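Local atomic coordinates of putative cytoplasmic protein (Salmonella enterica subsp. enterica serovar Typhimurium, PDB entry 4J32), a protein that probably cleaves the peptide stems of bacterial peptidoglycan as a papain-like amidase effector (Tae4) delivered by the type VI secretion system. Residues Ala34-Gly37 / Ser38-Gly42; Gly42-Gly45 / Lys46-Gly50. All coordinates share one frame; numbering follows the deposited sequence.

Contact 1: Ala34-Gly37 / Ser38-Gly42; sequences ADVG and SIIGG
Ile-40 lies one helical turn beyond Val-36, and the two side chains run side by side, pointing the same way, on the buried flank of helix 33-40. The isoleucine can be followed outward from its root. CB rests 3.5 Å from Val-36 O, the carbonyl that also accepts the backbone N-H of Ile-40. CG1, placed beside the backbone N and opposite the carbonyl carbon (chi1 -62°), keeps the same spacing from that oxygen. The chain then extends, and CD1 leaves the backbone to meet Val-36 CG1 at 3.6 Å, methyl against methyl. The valine presents that branch because it is the one opposite its own backbone N (chi1 174°). Beyond the pair, Ile-59 of helix 57-67 touches both side chains and Tyr-63 adds to the cover of Ile-40, so that this flank faces the protein interior.

On another flank, polar groups three residues apart share a water. It donates to Asp-35 OD1 at 2.8 Å and lies 2.7 Å from Ser-38 OG, a bridge over one turn of the helix surface. Asp-35 OD2 makes a weak hydrogen bond to a bound 2-ethoxyethanol, a molecule that probably came from the crystallisation liquor.

The usual i to i+4 ladder of an alpha helix runs beneath both flanks. Its last rung here joins Gly-41 N to Gly-37 O at 2.8 Å, after which Gly-41, with positive phi (66°), takes the chain out of helical conformation.

The stretch is thus a worked case of amphipathic design: aliphatic branches lie side by side against helix 57-67, while the carboxylate and hydroxyl on the exposed side are linked through solvent rather than directly to each other.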
ATOM      1  N   ALA A  34     -22.978   0.557  -2.577  1.00 23.41           N
ATOM      2  CA  ALA A  34     -23.287   1.927  -2.138  1.00 24.65           C
ATOM      3  C   ALA A  34     -24.802   2.145  -2.085  1.00 25.20           C
ATOM      4  O   ALA A  34     -25.327   2.660  -1.094  1.00 24.82           O
ATOM      5  CB  ALA A  34     -22.619   3.000  -3.026  1.00 26.28           C
ATOM      6  N   ASP A  35     -25.501   1.725  -3.138  1.00 25.43           N
ATOM      7  CA  ASP A  35     -26.949   1.904  -3.205  1.00 26.64           C
ATOM      8  C   ASP A  35     -27.678   1.056  -2.147  1.00 25.23           C
ATOM      9  O   ASP A  35     -28.649   1.517  -1.541  1.00 25.73           O
ATOM     10  CB  ASP A  35     -27.478   1.633  -4.620  1.00 27.13           C
ATOM     11  CG  ASP A  35     -27.181   2.775  -5.600  1.00 31.40           C
ATOM     12  OD1 ASP A  35     -26.775   3.886  -5.186  1.00 31.97           O
ATOM     13  OD2 ASP A  35     -27.363   2.566  -6.810  1.00 35.68           O
ATOM     14  N   VAL A  36     -27.209  -0.171  -1.932  1.00 23.99           N
ATOM     15  CA  VAL A  36     -27.728  -1.059  -0.886  1.00 22.63           C
ATOM     16  C   VAL A  36     -27.651  -0.378   0.483  1.00 23.79           C
ATOM     17  O   VAL A  36     -28.605  -0.435   1.270  1.00 23.86           O
ATOM     18  CB  VAL A  36     -26.964  -2.404  -0.869  1.00 21.47           C
ATOM     19  CG1 VAL A  36     -27.391  -3.284   0.325  1.00 21.09           C
ATOM     20  CG2 VAL A  36     -27.210  -3.153  -2.182  1.00 21.39           C
ATOM     21  N   GLY A  37     -26.527   0.284   0.743  1.00 23.70           N
ATOM     22  CA  GLY A  37     -26.340   1.042   1.983  1.00 24.83           C
ATOM     23  C   GLY A  37     -27.375   2.144   2.129  1.00 26.04           C
ATOM     24  O   GLY A  37     -27.924   2.329   3.208  1.00 26.66           O
ATOM     25  N   SER A  38     -27.659   2.864   1.039  1.00 26.85           N
ATOM     26  CA  SER A  38     -28.643   3.942   1.060  1.00 28.14           C
ATOM     27  C   SER A  38     -30.041   3.408   1.332  1.00 27.57           C
ATOM     28  O   SER A  38     -30.826   4.022   2.061  1.00 28.14           O
ATOM     29  CB  SER A  38     -28.666   4.702  -0.265  1.00 29.51           C
ATOM     30  OG  SER A  38     -27.458   5.402  -0.464  1.00 34.36           O
ATOM     31  N   ILE A  39     -30.340   2.270   0.718  1.00 25.64           N
ATOM     32  CA  ILE A  39     -31.641   1.633   0.800  1.00 25.60           C
ATOM     33  C   ILE A  39     -31.921   1.128   2.215  1.00 25.56           C
ATOM     34  O   ILE A  39     -33.027   1.344   2.751  1.00 26.86           O
ATOM     35  CB  ILE A  39     -31.744   0.486  -0.250  1.00 24.63           C
ATOM     36  CG1 ILE A  39     -31.795   1.084  -1.671  1.00 26.28           C
ATOM     37  CG2 ILE A  39     -32.964  -0.447   0.013  1.00 24.51           C
ATOM     38  CD1 ILE A  39     -31.471   0.039  -2.757  1.00 25.70           C
ATOM     39  N   ILE A  40     -30.926   0.488   2.821  1.00 24.57           N
ATOM     40  CA  ILE A  40     -31.117  -0.194   4.103  1.00 24.33           C
ATOM     41  C   ILE A  40     -30.870   0.769   5.273  1.00 25.19           C
ATOM     42  O   ILE A  40     -31.598   0.733   6.279  1.00 26.30           O
ATOM     43  CB  ILE A  40     -30.267  -1.500   4.208  1.00 23.25           C
ATOM     44  CG1 ILE A  40     -30.688  -2.502   3.123  1.00 22.53           C
ATOM     45  CG2 ILE A  40     -30.380  -2.139   5.624  1.00 22.68           C
ATOM     46  CD1 ILE A  40     -29.794  -3.746   3.019  1.00 21.66           C
ATOM     47  N   GLY A  41     -29.868   1.638   5.126  1.00 24.60           N
ATOM     48  CA  GLY A  41     -29.588   2.672   6.118  1.00 25.27           C
ATOM     49  C   GLY A  41     -29.134   2.078   7.438  1.00 24.46           C
ATOM     50  O   GLY A  41     -28.700   0.929   7.489  1.00 22.58           O
ATOM     51  N   GLY A  42     -29.256   2.861   8.511  1.00 25.66           N
ATOM     52  CA  GLY A  42     -28.797   2.427   9.829  1.00 26.26           C
ATOM     53  C   GLY A  42     -27.324   2.054   9.827  1.00 25.23           C
ATOM     54  O   GLY A  42     -26.514   2.663   9.105  1.00 24.49           O
TER
HETATM   55  O   HOH W   1     -26.479   5.561  -2.945  1.00 41.60           O

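Contact 2: Gly42-Gly45 / Lys46-Gly50; sequences GNVG and KNITG
Asn-47 grips Asn-43 O twice, and hydrogen bonding dominates the contact. The backbone N of Asn-47 gives the ordinary helical bond at 3.0 Å, while its side-chain ND2 reaches the same oxygen at 2.8 Å. The two donors approach from opposite faces of the carbonyl plane, ND2 standing 39° out of it. The amide can fold back in this way because CG sits beside the backbone N (chi1 -79°). Its other end, OD1, accepts from NE2 of His-55 in the chain of the periplasmic partner, the immunity protein Tai4, so both ends of the amide are engaged.

Two residues further along, Gly-45 O receives Thr-49 N at 2.8 Å. Thr-49 OG1 lies 3.0 Å from that oxygen, although whether its proton is used there is not settled.

Solvent supplies a second kind of link. The side chains of Asn-43 and Lys-46 slant across each other, and the extended lysine ends at a water that accepts from NZ at 2.9 Å and donates to Asn-43 OD1 at 2.7 Å.

Apolar contact is confined to one flank, where Val-44 CG1 and Ile-48 CD1 meet at 3.9 Å in side chains that run alongside each other. Val-81 of strand 80-82 touches the valine, and Phe-53 touches the isoleucine.

Chemically, the main-chain bond from ND2 should restrain the rotation of the Asn-47 amide and present its oxygen to the inhibitor, consistent with a second-shell carbonyl positioning a first-shell group at the protein-protein interface.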
ATOM      1  N   GLY A  42     -29.256   2.861   8.511  1.00 25.66           N
ATOM      2  CA  GLY A  42     -28.797   2.427   9.829  1.00 26.26           C
ATOM      3  C   GLY A  42     -27.324   2.054   9.827  1.00 25.23           C
ATOM      4  O   GLY A  42     -26.514   2.663   9.105  1.00 24.49           O
ATOM      5  N   ASN A  43     -26.963   1.061  10.639  1.00 24.33           N
ATOM      6  CA  ASN A  43     -25.570   0.604  10.708  1.00 24.43           C
ATOM      7  C   ASN A  43     -25.061  -0.056   9.427  1.00 23.14           C
ATOM      8  O   ASN A  43     -23.865   0.013   9.124  1.00 23.66           O
ATOM      9  CB  ASN A  43     -25.347  -0.306  11.917  1.00 24.39           C
ATOM     10  CG  ASN A  43     -25.412   0.461  13.244  1.00 27.73           C
ATOM     11  OD1 ASN A  43     -25.356   1.692  13.267  1.00 28.84           O
ATOM     12  ND2 ASN A  43     -25.517  -0.270  14.347  1.00 29.47           N
ATOM     13  N   VAL A  44     -25.953  -0.721   8.698  1.00 22.72           N
ATOM     14  CA  VAL A  44     -25.624  -1.209   7.357  1.00 21.83           C
ATOM     15  C   VAL A  44     -25.099  -0.044   6.490  1.00 22.11           C
ATOM     16  O   VAL A  44     -23.982  -0.113   5.934  1.00 21.18           O
ATOM     17  CB  VAL A  44     -26.827  -1.929   6.689  1.00 22.10           C
ATOM     18  CG1 VAL A  44     -26.553  -2.239   5.197  1.00 22.03           C
ATOM     19  CG2 VAL A  44     -27.144  -3.243   7.428  1.00 20.83           C
ATOM     20  N   GLY A  45     -25.897   1.009   6.393  1.00 23.28           N
ATOM     21  CA  GLY A  45     -25.489   2.199   5.645  1.00 24.79           C
ATOM     22  C   GLY A  45     -24.197   2.859   6.115  1.00 25.97           C
ATOM     23  O   GLY A  45     -23.335   3.218   5.303  1.00 26.33           O
ATOM     24  N   LYS A  46     -24.066   3.032   7.429  1.00 26.20           N
ATOM     25  CA  LYS A  46     -22.861   3.616   8.014  1.00 27.06           C
ATOM     26  C   LYS A  46     -21.595   2.835   7.665  1.00 25.39           C
ATOM     27  O   LYS A  46     -20.567   3.428   7.319  1.00 24.96           O
ATOM     28  CB  LYS A  46     -23.028   3.732   9.528  1.00 28.41           C
ATOM     29  CG  LYS A  46     -24.031   4.830   9.889  1.00 33.32           C
ATOM     30  CD  LYS A  46     -24.039   5.138  11.367  1.00 39.18           C
ATOM     31  CE  LYS A  46     -25.045   6.240  11.659  1.00 44.30           C
ATOM     32  NZ  LYS A  46     -25.342   6.314  13.117  1.00 48.97           N
ATOM     33  N   ASN A  47     -21.677   1.504   7.744  1.00 23.66           N
ATOM     34  CA  ASN A  47     -20.536   0.663   7.404  1.00 23.40           C
ATOM     35  C   ASN A  47     -20.205   0.655   5.930  1.00 23.61           C
ATOM     36  O   ASN A  47     -19.028   0.586   5.559  1.00 23.97           O
ATOM     37  CB  ASN A  47     -20.705  -0.759   7.928  1.00 22.51           C
ATOM     38  CG  ASN A  47     -20.382  -0.856   9.405  1.00 23.39           C
ATOM     39  OD1 ASN A  47     -19.210  -0.850   9.799  1.00 25.35           O
ATOM     40  ND2 ASN A  47     -21.419  -0.917  10.234  1.00 24.49           N
ATOM     41  N   ILE A  48     -21.234   0.731   5.095  1.00 23.34           N
ATOM     42  CA  ILE A  48     -21.031   0.873   3.650  1.00 23.27           C
ATOM     43  C   ILE A  48     -20.435   2.234   3.261  1.00 24.65           C
ATOM     44  O   ILE A  48     -19.485   2.302   2.468  1.00 25.09           O
ATOM     45  CB  ILE A  48     -22.314   0.500   2.884  1.00 23.14           C
ATOM     46  CG1 ILE A  48     -22.510  -1.025   2.944  1.00 21.55           C
ATOM     47  CG2 ILE A  48     -22.285   1.017   1.435  1.00 24.34           C
ATOM     48  CD1 ILE A  48     -23.906  -1.443   2.486  1.00 22.27           C
ATOM     49  N   THR A  49     -20.948   3.304   3.855  1.00 25.00           N
ATOM     50  CA  THR A  49     -20.392   4.640   3.637  1.00 27.13           C
ATOM     51  C   THR A  49     -18.927   4.712   4.052  1.00 26.88           C
ATOM     52  O   THR A  49     -18.111   5.351   3.368  1.00 27.59           O
ATOM     53  CB  THR A  49     -21.241   5.710   4.360  1.00 26.81           C
ATOM     54  OG1 THR A  49     -22.555   5.700   3.790  1.00 28.89           O
ATOM     55  CG2 THR A  49     -20.624   7.120   4.252  1.00 30.97           C
ATOM     56  N   GLY A  50     -18.596   4.054   5.165  1.00 25.68           N
ATOM     57  CA  GLY A  50     -17.224   4.009   5.666  1.00 26.23           C
ATOM     58  C   GLY A  50     -16.310   3.104   4.841  1.00 25.55           C
ATOM     59  O   GLY A  50     -15.093   3.106   5.017  1.00 26.47           O
TER
HETATM   60  O   HOH W   2     -26.891   3.857  12.654  1.00 40.29           O

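Overall arrangement
Coming from the N terminus, the chain enters helix 33-40, within which contact 1 spans successive turns, and then passes through Gly-42, the residue at which contact 2 begins on helix 42-49. Neither contact closes a long loop; they follow in series, neither nesting nor crossing, with centres about 7 Å apart. The intervening glycines let the chain reverse so that the helices pack: Ile-48 CD1 lies 3.5 Å from Gly-37 CA. One 2-ethoxyethanol pocket draws residues from both. Outward from this hairpin of helices, contact 1 is tied to helix 57-67, while contact 2 joins strand 80-82 to the surface that meets the immunity protein.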